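Local coordinates for insecticidal Delta-Endotoxin Cry8Ea1 (Bacillus Thuringiensis, PDB 3EB7), which kills the larvae of the underground pest Holotrichia parallela and, like other three-domain Cry toxins, probably acts by forming pores in gut-cell membranes, at residues Arg209-Leu213 and Val397-Pro401; Ile302-Ile306 and Thr317-Thr323; Val467-Leu471 and Leu539-Phe544; Arg488-Asn492 and Phe555-Gln559. All blocks are in the same frame, centred on the assembly; numbering follows the deposited sequence.

Contact 1 (Arg209-Leu213 and Val397-Pro401)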
# COMPACT_ATOMS: atom_id res chain seq x y z
N ARG A 209 -9.53 2.39 2.85
CA ARG A 209 -8.98 1.41 1.90
C ARG A 209 -8.74 2.03 0.49
O ARG A 209 -7.65 1.92 -0.08
CB ARG A 209 -9.87 0.15 1.81
CG ARG A 209 -9.42 -0.84 0.67
CD ARG A 209 -10.37 -1.99 0.45
NE ARG A 209 -11.63 -1.59 -0.19
CZ ARG A 209 -12.79 -1.39 0.47
NH1 ARG A 209 -12.88 -1.55 1.80
NH2 ARG A 209 -13.88 -1.05 -0.21
N GLU A 210 -9.76 2.66 -0.07
CA GLU A 210 -9.65 3.14 -1.44
C GLU A 210 -8.57 4.18 -1.62
O GLU A 210 -7.89 4.15 -2.62
CB GLU A 210 -11.00 3.70 -1.94
CG GLU A 210 -12.01 2.58 -2.23
CD GLU A 210 -13.18 3.07 -3.13
OE1 GLU A 210 -13.03 4.12 -3.86
OE2 GLU A 210 -14.22 2.38 -3.11
N MET A 211 -8.43 5.09 -0.65
CA MET A 211 -7.43 6.15 -0.75
C MET A 211 -6.02 5.74 -0.38
O MET A 211 -5.07 6.36 -0.80
CB MET A 211 -7.85 7.40 0.04
CG MET A 211 -9.20 7.99 -0.41
SD MET A 211 -9.27 8.34 -2.19
CE MET A 211 -8.52 9.98 -2.17
N THR A 212 -5.88 4.69 0.42
CA THR A 212 -4.59 4.08 0.60
C THR A 212 -4.12 3.56 -0.77
O THR A 212 -2.97 3.82 -1.16
CB THR A 212 -4.68 2.90 1.56
OG1 THR A 212 -5.20 3.36 2.81
CG2 THR A 212 -3.29 2.22 1.77
N LEU A 213 -5.00 2.82 -1.46
CA LEU A 213 -4.74 2.30 -2.80
C LEU A 213 -4.52 3.39 -3.85
O LEU A 213 -3.60 3.28 -4.63
CB LEU A 213 -5.91 1.40 -3.27
CG LEU A 213 -6.15 0.14 -2.47
CD1 LEU A 213 -7.50 -0.41 -2.79
CD2 LEU A 213 -5.03 -0.88 -2.69
N VAL A 397 -13.35 -6.88 -6.69
CA VAL A 397 -14.00 -5.61 -6.91
C VAL A 397 -13.25 -4.49 -6.12
O VAL A 397 -13.03 -3.38 -6.61
CB VAL A 397 -15.54 -5.70 -6.56
CG1 VAL A 397 -16.21 -4.32 -6.54
CG2 VAL A 397 -16.25 -6.63 -7.53
N GLU A 398 -12.86 -4.80 -4.88
CA GLU A 398 -12.18 -3.85 -3.99
C GLU A 398 -10.66 -3.93 -4.16
O GLU A 398 -9.98 -2.90 -4.20
CB GLU A 398 -12.63 -4.10 -2.55
CG GLU A 398 -14.15 -4.20 -2.44
CD GLU A 398 -14.68 -4.32 -1.02
OE1 GLU A 398 -15.91 -4.47 -0.84
OE2 GLU A 398 -13.88 -4.23 -0.06
N LEU A 399 -10.16 -5.15 -4.34
CA LEU A 399 -8.73 -5.45 -4.57
C LEU A 399 -8.43 -6.17 -5.92
O LEU A 399 -8.00 -7.37 -5.94
CB LEU A 399 -8.25 -6.29 -3.38
CG LEU A 399 -8.30 -5.58 -2.03
CD1 LEU A 399 -7.88 -6.50 -0.93
CD2 LEU A 399 -7.44 -4.31 -2.03
N PRO A 400 -8.61 -5.44 -7.06
CA PRO A 400 -8.47 -6.08 -8.38
C PRO A 400 -7.06 -6.51 -8.69
O PRO A 400 -6.12 -6.04 -8.06
CB PRO A 400 -8.93 -4.98 -9.38
CG PRO A 400 -8.64 -3.70 -8.68
CD PRO A 400 -8.97 -4.01 -7.19
N PRO A 401 -6.89 -7.40 -9.68
CA PRO A 401 -5.55 -7.69 -10.20
C PRO A 401 -4.92 -6.44 -10.86
O PRO A 401 -5.62 -5.47 -11.15
CB PRO A 401 -5.80 -8.81 -11.23
CG PRO A 401 -7.08 -9.38 -10.88
CD PRO A 401 -7.91 -8.23 -10.33
O HOH W 1 -11.24 -0.81 -2.78

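Contact 2 (Ile302-Ile306 and Thr317-Thr323)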
# COMPACT_ATOMS: atom_id res chain seq x y z
N ILE A 302 -20.07 -18.58 12.74
CA ILE A 302 -20.33 -17.98 14.06
C ILE A 302 -19.07 -17.72 14.92
O ILE A 302 -19.16 -17.15 16.00
CB ILE A 302 -21.35 -18.79 14.93
CG1 ILE A 302 -20.81 -20.19 15.26
CG2 ILE A 302 -22.70 -18.84 14.28
CD1 ILE A 302 -21.65 -20.99 16.30
N GLY A 303 -17.90 -18.15 14.45
CA GLY A 303 -16.64 -17.92 15.15
C GLY A 303 -15.52 -18.57 14.37
O GLY A 303 -15.78 -19.36 13.45
N HIS A 304 -14.28 -18.21 14.67
CA HIS A 304 -13.11 -18.81 14.03
C HIS A 304 -11.89 -18.71 14.90
O HIS A 304 -11.82 -17.93 15.85
CB HIS A 304 -12.83 -18.19 12.64
CG HIS A 304 -12.42 -16.75 12.66
ND1 HIS A 304 -13.33 -15.72 12.64
CD2 HIS A 304 -11.19 -16.17 12.65
CE1 HIS A 304 -12.69 -14.56 12.66
NE2 HIS A 304 -11.39 -14.81 12.63
N GLN A 305 -10.91 -19.52 14.55
CA GLN A 305 -9.63 -19.55 15.20
C GLN A 305 -8.62 -19.31 14.09
O GLN A 305 -8.67 -19.94 13.04
CB GLN A 305 -9.44 -20.93 15.86
CG GLN A 305 -8.49 -20.91 17.01
CD GLN A 305 -7.88 -22.27 17.33
OE1 GLN A 305 -8.05 -22.76 18.42
NE2 GLN A 305 -7.17 -22.85 16.38
N ILE A 306 -7.75 -18.36 14.26
CA ILE A 306 -6.85 -17.99 13.18
C ILE A 306 -5.42 -17.97 13.66
O ILE A 306 -5.13 -17.48 14.75
CB ILE A 306 -7.26 -16.60 12.53
CG1 ILE A 306 -6.31 -16.23 11.37
CG2 ILE A 306 -7.35 -15.47 13.59
CD1 ILE A 306 -6.85 -15.14 10.47
N THR A 317 -1.99 -17.52 17.73
CA THR A 317 -3.32 -17.96 17.46
C THR A 317 -4.30 -17.15 18.27
O THR A 317 -4.17 -17.06 19.49
CB THR A 317 -3.49 -19.47 17.74
OG1 THR A 317 -2.65 -20.22 16.87
CG2 THR A 317 -4.91 -19.91 17.48
N GLN A 318 -5.28 -16.55 17.59
CA GLN A 318 -6.36 -15.88 18.28
C GLN A 318 -7.70 -16.49 17.89
O GLN A 318 -7.84 -17.16 16.87
CB GLN A 318 -6.36 -14.35 18.05
CG GLN A 318 -4.96 -13.69 17.94
CD GLN A 318 -4.22 -13.36 19.28
OE1 GLN A 318 -4.75 -13.53 20.40
NE2 GLN A 318 -2.96 -12.89 19.14
N THR A 319 -8.69 -16.23 18.72
CA THR A 319 -10.02 -16.78 18.62
C THR A 319 -10.97 -15.61 18.47
O THR A 319 -10.73 -14.55 19.06
CB THR A 319 -10.28 -17.57 19.92
OG1 THR A 319 -10.08 -18.95 19.65
CG2 THR A 319 -11.65 -17.40 20.45
N TYR A 320 -12.03 -15.81 17.68
CA TYR A 320 -13.11 -14.83 17.51
C TYR A 320 -14.45 -15.50 17.49
O TYR A 320 -14.58 -16.57 16.90
CB TYR A 320 -12.98 -14.09 16.17
CG TYR A 320 -11.82 -13.14 16.10
CD1 TYR A 320 -11.99 -11.81 16.43
CD2 TYR A 320 -10.55 -13.57 15.69
CE1 TYR A 320 -10.97 -10.92 16.34
CE2 TYR A 320 -9.50 -12.67 15.62
CZ TYR A 320 -9.73 -11.36 15.97
OH TYR A 320 -8.73 -10.44 15.92
N GLY A 321 -15.43 -14.86 18.11
CA GLY A 321 -16.80 -15.32 18.06
C GLY A 321 -17.06 -16.51 18.96
O GLY A 321 -16.45 -16.65 20.02
N THR A 322 -17.99 -17.36 18.53
CA THR A 322 -18.31 -18.57 19.25
C THR A 322 -17.53 -19.73 18.67
O THR A 322 -17.58 -19.99 17.46
CB THR A 322 -19.81 -18.82 19.21
OG1 THR A 322 -20.46 -17.71 19.83
CG2 THR A 322 -20.22 -20.13 19.95
N THR A 323 -16.75 -20.39 19.52
CA THR A 323 -15.95 -21.52 19.07
C THR A 323 -16.13 -22.75 19.95
O THR A 323 -15.32 -23.64 19.90
CB THR A 323 -14.43 -21.17 18.97
OG1 THR A 323 -13.92 -20.91 20.29
CG2 THR A 323 -14.17 -19.94 18.06

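Contact 3 (Val467-Leu471 and Leu539-Phe544)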
# COMPACT_ATOMS: atom_id res chain seq x y z
N VAL A 467 2.33 7.29 11.44
CA VAL A 467 3.52 7.80 10.77
C VAL A 467 3.76 7.04 9.44
O VAL A 467 4.32 7.59 8.49
CB VAL A 467 4.76 7.77 11.72
CG1 VAL A 467 6.09 8.00 10.94
CG2 VAL A 467 4.60 8.81 12.84
N GLY A 468 3.28 5.80 9.39
CA GLY A 468 3.41 4.96 8.21
C GLY A 468 2.58 5.40 7.03
O GLY A 468 2.75 4.87 5.95
N HIS A 469 1.70 6.40 7.19
CA HIS A 469 1.06 7.03 6.02
C HIS A 469 2.07 7.56 5.04
O HIS A 469 1.79 7.60 3.86
CB HIS A 469 0.11 8.15 6.38
CG HIS A 469 -1.15 7.70 7.04
ND1 HIS A 469 -1.97 8.57 7.71
CD2 HIS A 469 -1.74 6.49 7.11
CE1 HIS A 469 -3.02 7.91 8.18
NE2 HIS A 469 -2.89 6.64 7.84
N TYR A 470 3.23 7.94 5.53
CA TYR A 470 4.36 8.32 4.68
C TYR A 470 5.21 7.15 4.15
O TYR A 470 5.94 7.33 3.18
CB TYR A 470 5.29 9.28 5.43
CG TYR A 470 4.80 10.71 5.50
CD1 TYR A 470 4.13 11.18 6.63
CD2 TYR A 470 4.99 11.58 4.41
CE1 TYR A 470 3.66 12.50 6.70
CE2 TYR A 470 4.51 12.89 4.46
CZ TYR A 470 3.85 13.35 5.60
OH TYR A 470 3.41 14.65 5.65
N LEU A 471 5.12 5.97 4.78
CA LEU A 471 6.16 4.91 4.59
C LEU A 471 5.63 3.67 3.84
O LEU A 471 6.40 2.84 3.39
CB LEU A 471 6.76 4.50 5.96
CG LEU A 471 7.04 5.66 6.94
CD1 LEU A 471 7.44 5.18 8.34
CD2 LEU A 471 8.12 6.63 6.40
N LEU A 539 4.70 15.36 12.03
CA LEU A 539 5.88 14.98 11.23
C LEU A 539 5.58 15.15 9.75
O LEU A 539 4.49 14.87 9.32
CB LEU A 539 6.38 13.56 11.53
CG LEU A 539 6.70 13.30 13.00
CD1 LEU A 539 7.25 11.87 13.26
CD2 LEU A 539 7.65 14.38 13.58
N LYS A 540 6.55 15.61 8.99
CA LYS A 540 6.40 15.83 7.56
C LYS A 540 7.43 15.05 6.77
O LYS A 540 8.34 14.46 7.35
CB LYS A 540 6.48 17.31 7.26
CG LYS A 540 5.10 17.94 7.10
CD LYS A 540 4.52 18.41 8.37
CE LYS A 540 3.27 19.26 8.12
NZ LYS A 540 2.02 18.51 7.87
N TYR A 541 7.30 15.05 5.45
CA TYR A 541 8.26 14.37 4.59
C TYR A 541 9.73 14.68 4.94
O TYR A 541 10.52 13.77 5.11
CB TYR A 541 8.02 14.67 3.10
CG TYR A 541 8.97 13.87 2.25
CD1 TYR A 541 8.70 12.53 1.96
CD2 TYR A 541 10.19 14.42 1.84
CE1 TYR A 541 9.63 11.75 1.22
CE2 TYR A 541 11.13 13.66 1.11
CZ TYR A 541 10.82 12.33 0.80
OH TYR A 541 11.71 11.58 0.06
N GLU A 542 10.07 15.97 5.07
CA GLU A 542 11.45 16.45 5.39
C GLU A 542 12.07 15.92 6.72
O GLU A 542 13.29 15.93 6.87
CB GLU A 542 11.49 17.97 5.40
CG GLU A 542 10.61 18.57 6.49
CD GLU A 542 10.82 20.08 6.68
OE1 GLU A 542 10.80 20.53 7.86
OE2 GLU A 542 11.01 20.80 5.64
N ASN A 543 11.22 15.47 7.65
CA ASN A 543 11.67 14.86 8.88
C ASN A 543 12.17 13.42 8.71
O ASN A 543 12.62 12.81 9.67
CB ASN A 543 10.54 14.88 9.93
CG ASN A 543 10.04 16.31 10.24
OD1 ASN A 543 10.84 17.21 10.54
ND2 ASN A 543 8.74 16.50 10.18
N PHE A 544 12.12 12.87 7.50
CA PHE A 544 12.75 11.55 7.26
C PHE A 544 14.12 11.67 6.67
O PHE A 544 14.32 12.43 5.73
CB PHE A 544 11.83 10.69 6.41
CG PHE A 544 10.56 10.38 7.11
CD1 PHE A 544 9.45 11.17 6.90
CD2 PHE A 544 10.52 9.35 8.05
CE1 PHE A 544 8.28 10.90 7.59
CE2 PHE A 544 9.37 9.08 8.75
CZ PHE A 544 8.24 9.84 8.53
O HOH W 2 0.84 16.26 6.19

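Contact 4 (Arg488-Asn492 and Phe555-Gln559)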
# COMPACT_ATOMS: atom_id res chain seq x y z
N ARG A 488 14.88 -11.87 9.54
CA ARG A 488 15.37 -13.09 8.91
C ARG A 488 15.39 -12.91 7.41
O ARG A 488 14.42 -12.41 6.82
CB ARG A 488 14.49 -14.25 9.34
CG ARG A 488 14.05 -15.15 8.19
CD ARG A 488 14.41 -16.63 8.49
NE ARG A 488 15.78 -16.70 9.03
CZ ARG A 488 16.87 -16.72 8.27
NH1 ARG A 488 16.75 -16.70 6.93
NH2 ARG A 488 18.07 -16.78 8.88
N LEU A 489 16.52 -13.26 6.79
CA LEU A 489 16.77 -12.93 5.39
C LEU A 489 17.17 -14.13 4.50
O LEU A 489 17.78 -15.09 4.96
CB LEU A 489 17.88 -11.88 5.30
CG LEU A 489 17.89 -10.60 6.13
CD1 LEU A 489 19.29 -9.98 5.98
CD2 LEU A 489 16.78 -9.64 5.65
N ASN A 490 16.83 -14.04 3.21
CA ASN A 490 17.29 -15.01 2.24
C ASN A 490 18.20 -14.32 1.26
O ASN A 490 17.75 -13.45 0.48
CB ASN A 490 16.12 -15.77 1.58
CG ASN A 490 15.51 -16.82 2.53
OD1 ASN A 490 16.07 -17.92 2.69
ND2 ASN A 490 14.40 -16.47 3.20
N ILE A 491 19.50 -14.67 1.32
CA ILE A 491 20.51 -13.94 0.52
C ILE A 491 20.71 -14.67 -0.83
O ILE A 491 21.07 -15.86 -0.88
CB ILE A 491 21.90 -13.73 1.28
CG1 ILE A 491 21.77 -13.33 2.78
CG2 ILE A 491 22.84 -12.79 0.51
CD1 ILE A 491 20.95 -12.08 3.09
N ASN A 492 20.45 -13.95 -1.92
CA ASN A 492 20.73 -14.46 -3.26
C ASN A 492 22.24 -14.49 -3.57
O ASN A 492 23.05 -13.76 -2.97
CB ASN A 492 20.01 -13.65 -4.32
CG ASN A 492 18.52 -13.99 -4.43
OD1 ASN A 492 18.00 -14.88 -3.76
ND2 ASN A 492 17.83 -13.25 -5.27
N PHE A 555 27.33 -11.04 4.05
CA PHE A 555 26.62 -12.02 4.83
C PHE A 555 27.43 -13.31 5.03
O PHE A 555 28.26 -13.66 4.22
CB PHE A 555 25.24 -12.29 4.22
CG PHE A 555 24.33 -11.11 4.28
CD1 PHE A 555 24.18 -10.27 3.17
CD2 PHE A 555 23.68 -10.80 5.45
CE1 PHE A 555 23.38 -9.16 3.23
CE2 PHE A 555 22.87 -9.71 5.53
CZ PHE A 555 22.71 -8.87 4.42
N ASN A 556 27.16 -14.03 6.11
CA ASN A 556 27.82 -15.27 6.44
C ASN A 556 27.23 -16.44 5.63
O ASN A 556 27.97 -17.33 5.16
CB ASN A 556 27.65 -15.55 7.94
CG ASN A 556 28.31 -14.49 8.83
OD1 ASN A 556 29.27 -13.83 8.43
ND2 ASN A 556 27.81 -14.34 10.06
N GLN A 557 25.91 -16.47 5.49
CA GLN A 557 25.27 -17.58 4.80
C GLN A 557 24.00 -17.15 4.11
O GLN A 557 23.61 -15.96 4.21
CB GLN A 557 25.06 -18.78 5.73
CG GLN A 557 23.87 -18.72 6.60
CD GLN A 557 24.12 -18.11 7.95
OE1 GLN A 557 24.75 -17.06 8.06
NE2 GLN A 557 23.62 -18.76 9.00
N ALA A 558 23.38 -18.10 3.38
CA ALA A 558 22.20 -17.85 2.56
C ALA A 558 21.01 -17.40 3.43
O ALA A 558 20.23 -16.54 3.04
CB ALA A 558 21.86 -19.07 1.74
N GLN A 559 20.91 -17.97 4.62
CA GLN A 559 19.87 -17.64 5.56
C GLN A 559 20.58 -16.87 6.67
O GLN A 559 21.20 -17.49 7.54
CB GLN A 559 19.25 -18.92 6.13
CG GLN A 559 18.17 -19.55 5.24
CD GLN A 559 18.74 -20.23 4.02
OE1 GLN A 559 19.31 -21.34 4.13
NE2 GLN A 559 18.58 -19.59 2.83

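Contact 1 (Arg209-Leu213 and Val397-Pro401)
Segment 209-213 of helix 198-220 and the end of the short helix 395-398 with the loop that follows keep their backbones apart: the nearest CA atoms, of Leu-213 and Leu-399, are separated by 8.9 Å, a gap bridged by side chains, one carbonyl and a water. The contact lies between the helical N-terminal domain of a three-domain Cry toxin and the beta-rich second domain. Arg-209 and Leu-213, one helical turn apart, both direct their CA-to-CB bonds toward the other segment. CD1 of Leu-213 packs at 4.0 Å on CD2 of Leu-399. Guanidinium and carboxylate meet directly by charge alone: OE2 of Glu-398 lies over a face of the guanidinium, 3.2 Å from Arg-209 NH2, where no N-H points at it. Directed bonds to the chain at and just after strand 241-243 include Arg-209 NH1 to Tyr-243 O and Glu-398 OE2 to Asp-245 N; the Asp-245 carboxylate also pairs with Arg-209. A water accepts from Arg-209 NE at 2.7 Å and donates to Glu-398 O at 2.8 Å.

Contact 2 (Ile302-Ile306 and Thr317-Thr323)
Two glycines, Gly-303 and Gly-321, face each other near the end of the paired part of this beta hairpin, their CA atoms only 3.9 Å apart in a non-hydrogen-bonded antiparallel pair. A CB on Gly-303 would clash with the carbonyl oxygens of Tyr-320 and Thr-322, and one on Gly-321 with Ile-302 O and Gly-303 CA; Gly-321 also has positive phi. On the other edge of strand 296-310, toward strand 278-292, Ile-302 and Gly-303 both face Tyr-286, a classic beta bulge. Segments 302-306 and 317-321 run antiparallel, at 172°. His-304 and Tyr-320 exchange N-H...O bonds, both 2.8 Å between N of one and O of the other, as do Ile-306 and Gln-318, with Ile-306 N to Gln-318 O at 2.9 Å and Gln-318 N to Ile-306 O at 3.0 Å. Thr-322 N adds a 2.8 Å bond to Ile-302 O. On the face carrying His-304 and Tyr-320, the rings are nearly parallel but slid apart, and Tyr-320 CB makes a CH-pi contact over the imidazole, 3.9 Å from its centroid. CG2 of Ile-306 meets the tyrosine edge at Tyr-320 CE2, 4.1 Å away. Val-419 O of strand 414-422 accepts from His-304 NE2. Backbone bonding fixes the register of the edge strand, while side chains of this face join the hairpin to strand 414-422, by apolar packing and the His-304 hydrogen bond.

Contact 3 (Val467-Leu471 and Leu539-Phe544)
Leu-539 opens segment 539-544 by placing CD1 4.1 Å from Val-467 CG2, while its carbonyl O lies 3.6 Å from Tyr-470 CE1. At Lys-540 the CA-to-CB bond points away, yet the backbone carbon C lies over a face of the Tyr-470 ring; the ammonium NZ reaches Tyr-470 OH through a water, 3.0 Å from NZ and 3.1 Å from OH. Tyr-541 begins a short 3-10 turn, and its CB is 4.2 Å from Tyr-470 CE2. That turn, closed by Phe-544 N to Tyr-541 O at 3.0 Å, brings Phe-544 back toward segment 467-471. Val-467 CG1 meets the ring edge at Phe-544 CZ, 3.7 Å away, and Leu-471 CD2 sits over the face, 4.0 Å from the centroid, a CH-pi contact. Both loops belong to the C-terminal beta domain and pack beside helix 161-191 of the N-terminal domain. Asp-180 of that helix accepts from Tyr-541 N and is hydrogen-bonded to Tyr-470 OH, so an apolar interior joins the loops and a polar border links them to the helical domain.

Contact 4 (Arg488-Asn492 and Phe555-Gln559)
In the C-terminal beta-sandwich domain of this three-domain toxin, the end of strand 482-491 pairs antiparallel with the chain just as it enters strand 559-567. One backbone hydrogen bond joins the segments: Ile-491 N donates to Ala-558 O at 2.6 Å and 172°, nearly straight. Next to it, Asn-490 and Gln-559 form a non-hydrogen-bonded pair, CA atoms 5.0 Å apart. CA-H...O contacts reinforce it: Gln-559 CA lies 3.4 Å from Leu-489 O, and Asn-490 CA lies 3.4 Å from Ala-558 O. Their side chains share a face of the sheet and bond directly, Gln-559 NE2 to Asn-490 OD1 at 3.0 Å, while Asn-490 ND2 donates to Thr-440 O, satisfying both ends of that amide. Outside the segments, Arg-488 O accepts from Asn-441 ND2, Leu-489 is backbone-bonded to Asp-560, and Asn-490 to Asn-441 and Val-443. The Arg-488 guanidinium lies beside Gln-559; its NH1 makes a weak bond to Leu-489 O, 2.7 Å at 116°. Away from the Asn-490 and Gln-559 side chains, Phe-555 packs on apolar residues: CD1 of Leu-489 is 3.6 Å from Phe-555 CE2, and CD1 of Ile-491 stands almost on the ring normal, 3.5 Å from the Phe-555 centroid.

In the fold
Contact 1 joins the helical N-terminal domain to the second domain, and contact 2 is nested within the chain loop it closes; it lies in a four-stranded antiparallel sheet, and the centres of contacts 1 and 2 are 27 Å apart. Contacts 3 and 4 follow in sequence, both in the C-terminal beta domain; their segments alternate along the chain, so neither contact closes before the other opens, and their centres stand 30 Å apart. Contact 3 comes within about 6 Å of contact 1, nearest atoms, whereas contacts 2 and 4, with centres 36 Å apart, lie farther out. Contact 1 includes helix 198-220 and contact 3 packs beside helix 161-191, so all three domains meet around this central region.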